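Local coordinates for capsular polysaccharide export system protein KpsC (Thermosulfurimonas dismutans, PDB 6MGD) that adds beta(2,7)-linked Kdo sugars, probably from CMP-Kdo, in building the glycolipid anchor of Gram-negative bacterial capsules, at residues 226-229 / 230-233; 215-218 / 219-222; 246-249 / 250-254. All blocks are in the same frame, centred on the assembly; numbering follows the deposited sequence.

Contact 1 (226-229 / 230-233); sequences NSSS and YDII
Y230 turns one face of its ring back onto S229, its neighbour in the chain. The atom beneath that face is CB of S229, 4.0 Å from the centroid of the Y230 ring and 15° off the ring normal, displaced toward the rim: a CH-pi contact. On Y230 the CA–CB bond is rotated until CG almost eclipses the backbone N (chi1 -3°), a setting to be read with caution at this resolution, in which the ring lies over the serine. Serine suits this place because only a small hydroxyl follows CB: the methylene can lie against the ring while OG makes a weak hydrogen bond with NZ of K197.

One residue before it, S228 brings its hydroxyl up to D231. With OG opposite its backbone N and beside the carbonyl carbon (chi1 -167°), the oxygen meets the start of the aspartate side chain, S228 OG lying 3.1 Å from D231 CB.

I232 takes a third direction and runs back alongside the serine backbone. Its CG1 is 3.1 Å from O of S228, and CD1 of I232 goes on to within 3.4 Å of O of S227, so an extended aliphatic branch covers two successive carbonyls and is itself buried.

Small, polar serines followed by a short, weakly bonded helix form the connection after strand 222-223, one of the loop-and-helix links between parallel strands in a Rossmann-like domain of the GT-B fold.

Contact 2 (215-218 / 219-222); sequences ELLK and FCDE
F219 and C220 both direct their backbone N-H groups at one acceptor, the carbonyl oxygen of L216. The bond from F219 N to L216 O is 3.1 Å long with an angle of 161° at the hydrogen, and its donor stands well above the carbonyl plane. C220 N, 3.0 Å from the same L216 O, lies in that plane. One oxygen thus serves two donors arriving from different directions, and the chain closes into a helix-like turn. The sulfur lies close by: chi1 of 69° places SG of C220 between its backbone N and carbonyl carbon, 3.2 Å from L216 O.

The turn brings the chain into strand 222-223, an outermost strand of the parallel six-stranded sheet in the GT-B fold. L216 turns its side chain away from the turn, onto L179 and L182 of helix 178-188 and onto Y196, where an aliphatic residue suits the apolar surroundings, while C220 is small enough to be buried beside Y196.

F219 lies partly over the backbone it has just left. CB of K218 sits over one ring face, 4.3 Å from the centroid of F219, and the lysine chain then leads its ammonium away. O of E215 approaches the ring obliquely, 3.4 Å from F219 CD2. L217 spreads CD2 to 3.5 Å from O of D221, and its CA makes a CA-H...O contact with O of C220.

Several remaining polar groups find partners nearby: F219 O accepts from NE of R186, D221 OD2 from the backbone N of I194, and E222 OE1 is hydrogen-bonded to the hydroxyl of Y193.

Contact 3 (246-249 / 250-254); sequences FGFE and ALIAG
I252 lays its terminal methyl over the ring of F248, one helical turn earlier. CD1 of I252 is 4.0 Å from the centroid of the F248 ring and 18° off the normal, shifted toward the rim so that its nearest ring atom is F248 CE2, at 3.9 Å. Two torsions bring them together: F248 swings its ring out with CG opposite the backbone N (chi1 179°), and I252 keeps CG1 beside its own N (chi1 -57°), which sends the branch back along the helix. On its way CG1 of I252 passes 3.3 Å from O of F248, so the same side chain touches both the backbone and the ring of one residue.

Under these side chains the helix is regular. A250, L251, I252 and A253 each give their N-H to the carbonyl four residues back, the longest of these bonds being the 3.3 Å one from I252 N to F248 O. CB of A250 comes within 3.6 Å of O of G247; with G247 and A250 both buried, small residues suit this side of the helix. At the C-terminal end G254 has a positive phi, easily adopted by glycine, and closes a Schellman motif, with G254 N bonded to L251 O at 3.0 Å.

The helix joins strand 238-241 to strand 257-259 in a beta-alpha-beta unit. Its apolar side is continued by F264, edge-to-face with F248, and by helix 286-296, which meets F248 and L251. E249, extended on another side, reaches toward helix 230-233.

The contact of ring and methyl is thus one of dispersion and CH-pi attraction, added to a helix whose backbone polarity is largely met by its own bonds; R131, bonded to I252 O, adds a partner near its end.

How the contacts relate
Along the chain the order is contact 2, contact 1, contact 3, all within one GT-B-type domain built on a parallel six-stranded sheet. Residues 215-222 lead into the outermost strand 222-223, residues 226-233 leave it on the way to strand 238-241, and residues 246-254 connect that strand to 257-259. The centres of contacts 1 and 2 lie about 19 Å apart, meeting only through sequence, and contacts 2 and 3 about 24 Å apart without touching. Contacts 1 and 3, about 13 Å apart between centres, do meet: I233 packs on F246 and E249, and Y230 on E249. The short helix 230-233 and helix 246-253 therefore pack against each other, whereas contact 2 lies at the surface.

Contact 1 (226-229 / 230-233)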
ATOM      1  N   ASN A 226       8.257  13.454  15.984  1.00101.80           N
ATOM      2  CA  ASN A 226       9.341  12.872  15.204  1.00104.53           C
ATOM      3  C   ASN A 226       9.939  11.649  15.879  1.00104.43           C
ATOM      4  O   ASN A 226       9.218  10.794  16.402  1.00100.57           O
ATOM      5  CB  ASN A 226      10.450  13.900  14.936  1.00111.08           C
ATOM      6  CG  ASN A 226      11.192  13.637  13.622  1.00112.67           C
ATOM      7  OD1 ASN A 226      11.570  12.502  13.314  1.00111.42           O
ATOM      8  ND2 ASN A 226      11.395  14.692  12.842  1.00115.46           N
ATOM      9  N   SER A 227      11.272  11.607  15.889  1.00109.87           N
ATOM     10  CA  SER A 227      12.083  10.418  16.120  1.00111.87           C
ATOM     11  C   SER A 227      11.552   9.189  15.382  1.00107.29           C
ATOM     12  O   SER A 227      10.509   8.640  15.743  1.00103.78           O
ATOM     13  CB  SER A 227      12.211  10.117  17.617  1.00114.02           C
ATOM     14  OG  SER A 227      13.475   9.509  17.877  1.00118.91           O
ATOM     15  N   SER A 228      12.253   8.790  14.317  1.00107.23           N
ATOM     16  CA  SER A 228      12.310   7.402  13.857  1.00105.85           C
ATOM     17  C   SER A 228      10.976   6.655  13.818  1.00101.37           C
ATOM     18  O   SER A 228      10.547   6.111  14.838  1.00 98.81           O
ATOM     19  CB  SER A 228      13.281   6.640  14.765  1.00108.36           C
ATOM     20  OG  SER A 228      13.623   5.384  14.218  1.00107.89           O
ATOM     21  N   SER A 229      10.344   6.572  12.643  1.00103.49           N
ATOM     22  CA  SER A 229       9.047   5.909  12.504  1.00 99.62           C
ATOM     23  C   SER A 229       9.069   4.462  12.994  1.00 98.06           C
ATOM     24  O   SER A 229       8.674   4.175  14.127  1.00 95.45           O
ATOM     25  CB  SER A 229       8.583   5.948  11.043  1.00 98.18           C
ATOM     26  OG  SER A 229       8.585   7.265  10.521  1.00100.00           O
ATOM     27  N   TYR A 230       9.523   3.552  12.134  1.00 96.70           N
ATOM     28  CA  TYR A 230       9.637   2.119  12.393  1.00 95.19           C
ATOM     29  C   TYR A 230      10.194   1.774  13.773  1.00 94.52           C
ATOM     30  O   TYR A 230       9.880   0.711  14.320  1.00 91.90           O
ATOM     31  CB  TYR A 230      10.503   1.511  11.288  1.00 99.61           C
ATOM     32  CG  TYR A 230      10.884   2.558  10.261  1.00103.68           C
ATOM     33  CD1 TYR A 230      12.070   3.270  10.383  1.00109.50           C
ATOM     34  CD2 TYR A 230      10.038   2.868   9.198  1.00101.66           C
ATOM     35  CE1 TYR A 230      12.415   4.245   9.466  1.00112.61           C
ATOM     36  CE2 TYR A 230      10.375   3.847   8.277  1.00104.71           C
ATOM     37  CZ  TYR A 230      11.566   4.527   8.415  1.00110.14           C
ATOM     38  OH  TYR A 230      11.905   5.496   7.498  1.00113.27           O
ATOM     39  N   ASP A 231      11.020   2.647  14.354  1.00 95.80           N
ATOM     40  CA  ASP A 231      11.465   2.467  15.730  1.00 95.86           C
ATOM     41  C   ASP A 231      10.600   3.241  16.720  1.00 94.24           C
ATOM     42  O   ASP A 231      11.060   3.592  17.813  1.00 98.03           O
ATOM     43  CB  ASP A 231      12.937   2.842  15.884  1.00100.89           C
ATOM     44  CG  ASP A 231      13.864   1.804  15.279  1.00101.57           C
ATOM     45  OD1 ASP A 231      14.475   2.086  14.228  1.00103.55           O
ATOM     46  OD2 ASP A 231      13.961   0.693  15.847  1.00 99.72           O
ATOM     47  N   ILE A 232       9.362   3.548  16.332  1.00 97.02           N
ATOM     48  CA  ILE A 232       8.276   3.719  17.290  1.00 93.45           C
ATOM     49  C   ILE A 232       7.432   2.447  17.364  1.00 89.57           C
ATOM     50  O   ILE A 232       6.753   2.226  18.378  1.00 87.13           O
ATOM     51  CB  ILE A 232       7.391   4.939  16.944  1.00 92.60           C
ATOM     52  CG1 ILE A 232       8.215   6.221  16.850  1.00 97.50           C
ATOM     53  CG2 ILE A 232       6.326   5.166  18.003  1.00 90.84           C
ATOM     54  CD1 ILE A 232       7.402   7.421  16.381  1.00 97.15           C
ATOM     55  N   ILE A 233       7.483   1.593  16.337  1.00 88.50           N
ATOM     56  CA  ILE A 233       6.719   0.345  16.331  1.00 85.36           C
ATOM     57  C   ILE A 233       7.195  -0.584  17.444  1.00 83.94           C
ATOM     58  O   ILE A 233       6.387  -1.188  18.161  1.00 80.77           O
ATOM     59  CB  ILE A 233       6.829  -0.335  14.953  1.00 87.72           C
ATOM     60  CG1 ILE A 233       6.431   0.638  13.842  1.00 89.64           C
ATOM     61  CG2 ILE A 233       5.985  -1.608  14.899  1.00 85.04           C
ATOM     62  CD1 ILE A 233       6.500   0.049  12.445  1.00 92.38           C
TER

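Contact 2 (215-218 / 219-222)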
ATOM      1  N   GLU A 215      -7.118  19.691  19.849  1.00 95.71           N
ATOM      2  CA  GLU A 215      -8.224  18.743  19.832  1.00 91.84           C
ATOM      3  C   GLU A 215      -7.759  17.310  19.621  1.00 86.32           C
ATOM      4  O   GLU A 215      -8.518  16.377  19.906  1.00 84.84           O
ATOM      5  CB  GLU A 215      -9.233  19.134  18.750  1.00 91.79           C
ATOM      6  CG  GLU A 215      -8.645  19.225  17.351  1.00 90.50           C
ATOM      7  CD  GLU A 215      -9.577  19.919  16.376  1.00 92.64           C
ATOM      8  OE1 GLU A 215      -9.108  20.805  15.630  1.00 95.34           O
ATOM      9  OE2 GLU A 215     -10.779  19.583  16.361  1.00 92.20           O
ATOM     10  N   LEU A 216      -6.534  17.114  19.127  1.00 87.81           N
ATOM     11  CA  LEU A 216      -5.983  15.766  19.036  1.00 83.15           C
ATOM     12  C   LEU A 216      -5.677  15.206  20.418  1.00 82.80           C
ATOM     13  O   LEU A 216      -5.946  14.030  20.692  1.00 80.28           O
ATOM     14  CB  LEU A 216      -4.722  15.771  18.170  1.00 84.74           C
ATOM     15  CG  LEU A 216      -4.858  16.192  16.707  1.00 85.50           C
ATOM     16  CD1 LEU A 216      -3.488  16.267  16.054  1.00 86.90           C
ATOM     17  CD2 LEU A 216      -5.758  15.228  15.953  1.00 82.07           C
ATOM     18  N   LEU A 217      -5.123  16.037  21.305  1.00 80.72           N
ATOM     19  CA  LEU A 217      -4.762  15.615  22.653  1.00 81.12           C
ATOM     20  C   LEU A 217      -5.965  15.260  23.516  1.00 82.51           C
ATOM     21  O   LEU A 217      -5.784  14.629  24.563  1.00 83.83           O
ATOM     22  CB  LEU A 217      -3.940  16.708  23.338  1.00 84.89           C
ATOM     23  CG  LEU A 217      -2.494  16.868  22.867  1.00 83.81           C
ATOM     24  CD1 LEU A 217      -1.847  18.080  23.518  1.00 90.54           C
ATOM     25  CD2 LEU A 217      -1.694  15.607  23.164  1.00 80.06           C
ATOM     26  N   LYS A 218      -7.179  15.643  23.117  1.00 83.35           N
ATOM     27  CA  LYS A 218      -8.362  15.232  23.864  1.00 84.58           C
ATOM     28  C   LYS A 218      -8.697  13.761  23.668  1.00 80.22           C
ATOM     29  O   LYS A 218      -9.631  13.264  24.309  1.00 81.12           O
ATOM     30  CB  LYS A 218      -9.561  16.103  23.477  1.00 86.27           C
ATOM     31  CG  LYS A 218      -9.379  17.573  23.837  1.00 92.63           C
ATOM     32  CD  LYS A 218     -10.697  18.331  23.871  1.00 96.24           C
ATOM     33  CE  LYS A 218     -11.264  18.539  22.478  1.00 93.92           C
ATOM     34  NZ  LYS A 218     -12.462  19.424  22.512  1.00 98.07           N
ATOM     35  N   PHE A 219      -7.963  13.057  22.806  1.00 78.69           N
ATOM     36  CA  PHE A 219      -8.140  11.623  22.611  1.00 76.29           C
ATOM     37  C   PHE A 219      -6.835  10.841  22.585  1.00 74.38           C
ATOM     38  O   PHE A 219      -6.869   9.623  22.795  1.00 72.94           O
ATOM     39  CB  PHE A 219      -8.912  11.352  21.312  1.00 75.61           C
ATOM     40  CG  PHE A 219     -10.114  12.232  21.141  1.00 79.29           C
ATOM     41  CD1 PHE A 219     -11.287  11.969  21.830  1.00 81.58           C
ATOM     42  CD2 PHE A 219     -10.066  13.334  20.304  1.00 81.58           C
ATOM     43  CE1 PHE A 219     -12.392  12.785  21.681  1.00 84.33           C
ATOM     44  CE2 PHE A 219     -11.168  14.155  20.151  1.00 83.97           C
ATOM     45  CZ  PHE A 219     -12.333  13.879  20.842  1.00 85.40           C
ATOM     46  N   CYS A 220      -5.697  11.483  22.341  1.00 76.03           N
ATOM     47  CA  CYS A 220      -4.397  10.839  22.422  1.00 74.25           C
ATOM     48  C   CYS A 220      -3.589  11.461  23.554  1.00 77.74           C
ATOM     49  O   CYS A 220      -3.719  12.652  23.851  1.00 79.24           O
ATOM     50  CB  CYS A 220      -3.629  10.962  21.101  1.00 71.82           C
ATOM     51  SG  CYS A 220      -3.076  12.639  20.716  1.00 74.56           S
ATOM     52  N   ASP A 221      -2.751  10.639  24.187  1.00 75.71           N
ATOM     53  CA  ASP A 221      -2.000  11.101  25.350  1.00 79.68           C
ATOM     54  C   ASP A 221      -0.867  12.038  24.944  1.00 82.00           C
ATOM     55  O   ASP A 221      -0.753  13.150  25.470  1.00 85.77           O
ATOM     56  CB  ASP A 221      -1.470   9.901  26.131  1.00 79.86           C
ATOM     57  CG  ASP A 221      -2.584   9.085  26.755  1.00 77.70           C
ATOM     58  OD1 ASP A 221      -3.255   9.602  27.674  1.00 79.17           O
ATOM     59  OD2 ASP A 221      -2.810   7.942  26.309  1.00 74.35           O
ATOM     60  N   GLU A 222      -0.022  11.613  24.009  1.00 80.18           N
ATOM     61  CA  GLU A 222       1.038  12.462  23.485  1.00 83.29           C
ATOM     62  C   GLU A 222       1.032  12.395  21.964  1.00 80.96           C
ATOM     63  O   GLU A 222       0.403  11.523  21.358  1.00 78.28           O
ATOM     64  CB  GLU A 222       2.415  12.066  24.042  1.00 86.88           C
ATOM     65  CG  GLU A 222       3.188  11.066  23.194  1.00 86.84           C
ATOM     66  CD  GLU A 222       4.627  10.901  23.656  1.00 91.30           C
ATOM     67  OE1 GLU A 222       4.977   9.809  24.151  1.00 90.51           O
ATOM     68  OE2 GLU A 222       5.406  11.872  23.536  1.00 95.35           O
TER

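Contact 3 (246-249 / 250-254)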
ATOM      1  N   PHE A 246       1.799   1.742   6.905  1.00 59.81           N
ATOM      2  CA  PHE A 246       2.474   1.558   8.185  1.00 61.65           C
ATOM      3  C   PHE A 246       2.023   0.278   8.881  1.00 57.12           C
ATOM      4  O   PHE A 246       2.827  -0.401   9.531  1.00 56.50           O
ATOM      5  CB  PHE A 246       2.197   2.779   9.063  1.00 66.53           C
ATOM      6  CG  PHE A 246       3.156   2.956  10.198  1.00 72.84           C
ATOM      7  CD1 PHE A 246       2.841   2.493  11.464  1.00 73.59           C
ATOM      8  CD2 PHE A 246       4.359   3.616  10.009  1.00 78.60           C
ATOM      9  CE1 PHE A 246       3.715   2.667  12.517  1.00 77.74           C
ATOM     10  CE2 PHE A 246       5.239   3.794  11.059  1.00 82.21           C
ATOM     11  CZ  PHE A 246       4.916   3.319  12.314  1.00 81.82           C
ATOM     12  N   GLY A 247       0.739  -0.073   8.747  1.00 56.09           N
ATOM     13  CA  GLY A 247       0.229  -1.274   9.388  1.00 48.56           C
ATOM     14  C   GLY A 247       0.730  -2.561   8.764  1.00 49.18           C
ATOM     15  O   GLY A 247       0.854  -3.579   9.452  1.00 47.98           O
ATOM     16  N   PHE A 248       1.011  -2.547   7.458  1.00 49.50           N
ATOM     17  CA  PHE A 248       1.622  -3.713   6.832  1.00 50.13           C
ATOM     18  C   PHE A 248       3.056  -3.907   7.307  1.00 53.17           C
ATOM     19  O   PHE A 248       3.523  -5.046   7.429  1.00 53.03           O
ATOM     20  CB  PHE A 248       1.573  -3.582   5.309  1.00 50.90           C
ATOM     21  CG  PHE A 248       2.208  -4.733   4.574  1.00 51.94           C
ATOM     22  CD1 PHE A 248       1.817  -6.038   4.829  1.00 50.42           C
ATOM     23  CD2 PHE A 248       3.181  -4.506   3.613  1.00 54.78           C
ATOM     24  CE1 PHE A 248       2.395  -7.095   4.148  1.00 51.64           C
ATOM     25  CE2 PHE A 248       3.759  -5.559   2.926  1.00 56.07           C
ATOM     26  CZ  PHE A 248       3.365  -6.854   3.194  1.00 54.47           C
ATOM     27  N   GLU A 249       3.765  -2.809   7.581  1.00 55.59           N
ATOM     28  CA  GLU A 249       5.105  -2.912   8.144  1.00 61.05           C
ATOM     29  C   GLU A 249       5.061  -3.458   9.564  1.00 61.42           C
ATOM     30  O   GLU A 249       5.941  -4.229   9.966  1.00 63.01           O
ATOM     31  CB  GLU A 249       5.791  -1.546   8.113  1.00 66.35           C
ATOM     32  CG  GLU A 249       7.163  -1.520   8.758  1.00 71.65           C
ATOM     33  CD  GLU A 249       7.849  -0.172   8.622  1.00 74.47           C
ATOM     34  OE1 GLU A 249       7.241   0.851   8.999  1.00 73.52           O
ATOM     35  OE2 GLU A 249       8.994  -0.137   8.126  1.00 77.92           O
ATOM     36  N   ALA A 250       4.041  -3.075  10.336  1.00 61.18           N
ATOM     37  CA  ALA A 250       3.912  -3.588  11.695  1.00 60.30           C
ATOM     38  C   ALA A 250       3.660  -5.090  11.694  1.00 58.97           C
ATOM     39  O   ALA A 250       4.151  -5.809  12.573  1.00 59.70           O
ATOM     40  CB  ALA A 250       2.790  -2.853  12.430  1.00 58.26           C
ATOM     41  N   LEU A 251       2.886  -5.579  10.718  1.00 58.21           N
ATOM     42  CA  LEU A 251       2.658  -7.016  10.596  1.00 56.64           C
ATOM     43  C   LEU A 251       3.963  -7.761  10.359  1.00 57.94           C
ATOM     44  O   LEU A 251       4.207  -8.809  10.967  1.00 55.95           O
ATOM     45  CB  LEU A 251       1.670  -7.297   9.464  1.00 55.14           C
ATOM     46  CG  LEU A 251       0.185  -7.231   9.815  1.00 52.94           C
ATOM     47  CD1 LEU A 251      -0.657  -7.381   8.561  1.00 52.06           C
ATOM     48  CD2 LEU A 251      -0.158  -8.312  10.829  1.00 51.57           C
ATOM     49  N   ILE A 252       4.810  -7.238   9.468  1.00 56.39           N
ATOM     50  CA  ILE A 252       6.115  -7.842   9.226  1.00 57.48           C
ATOM     51  C   ILE A 252       6.950  -7.825  10.499  1.00 59.44           C
ATOM     52  O   ILE A 252       7.674  -8.782  10.798  1.00 61.13           O
ATOM     53  CB  ILE A 252       6.822  -7.118   8.065  1.00 59.96           C
ATOM     54  CG1 ILE A 252       5.946  -7.169   6.811  1.00 58.15           C
ATOM     55  CG2 ILE A 252       8.181  -7.740   7.791  1.00 63.67           C
ATOM     56  CD1 ILE A 252       6.358  -6.205   5.721  1.00 60.20           C
ATOM     57  N   ALA A 253       6.850  -6.747  11.280  1.00 59.49           N
ATOM     58  CA  ALA A 253       7.570  -6.678  12.544  1.00 61.50           C
ATOM     59  C   ALA A 253       6.983  -7.610  13.597  1.00 65.94           C
ATOM     60  O   ALA A 253       7.640  -7.867  14.611  1.00 61.54           O
ATOM     61  CB  ALA A 253       7.584  -5.240  13.066  1.00 62.31           C
ATOM     62  N   GLY A 254       5.769  -8.116  13.384  1.00 64.66           N
ATOM     63  CA  GLY A 254       5.143  -9.041  14.304  1.00 62.41           C
ATOM     64  C   GLY A 254       4.249  -8.409  15.348  1.00 60.65           C
ATOM     65  O   GLY A 254       3.712  -9.132  16.198  1.00 61.15           O
TER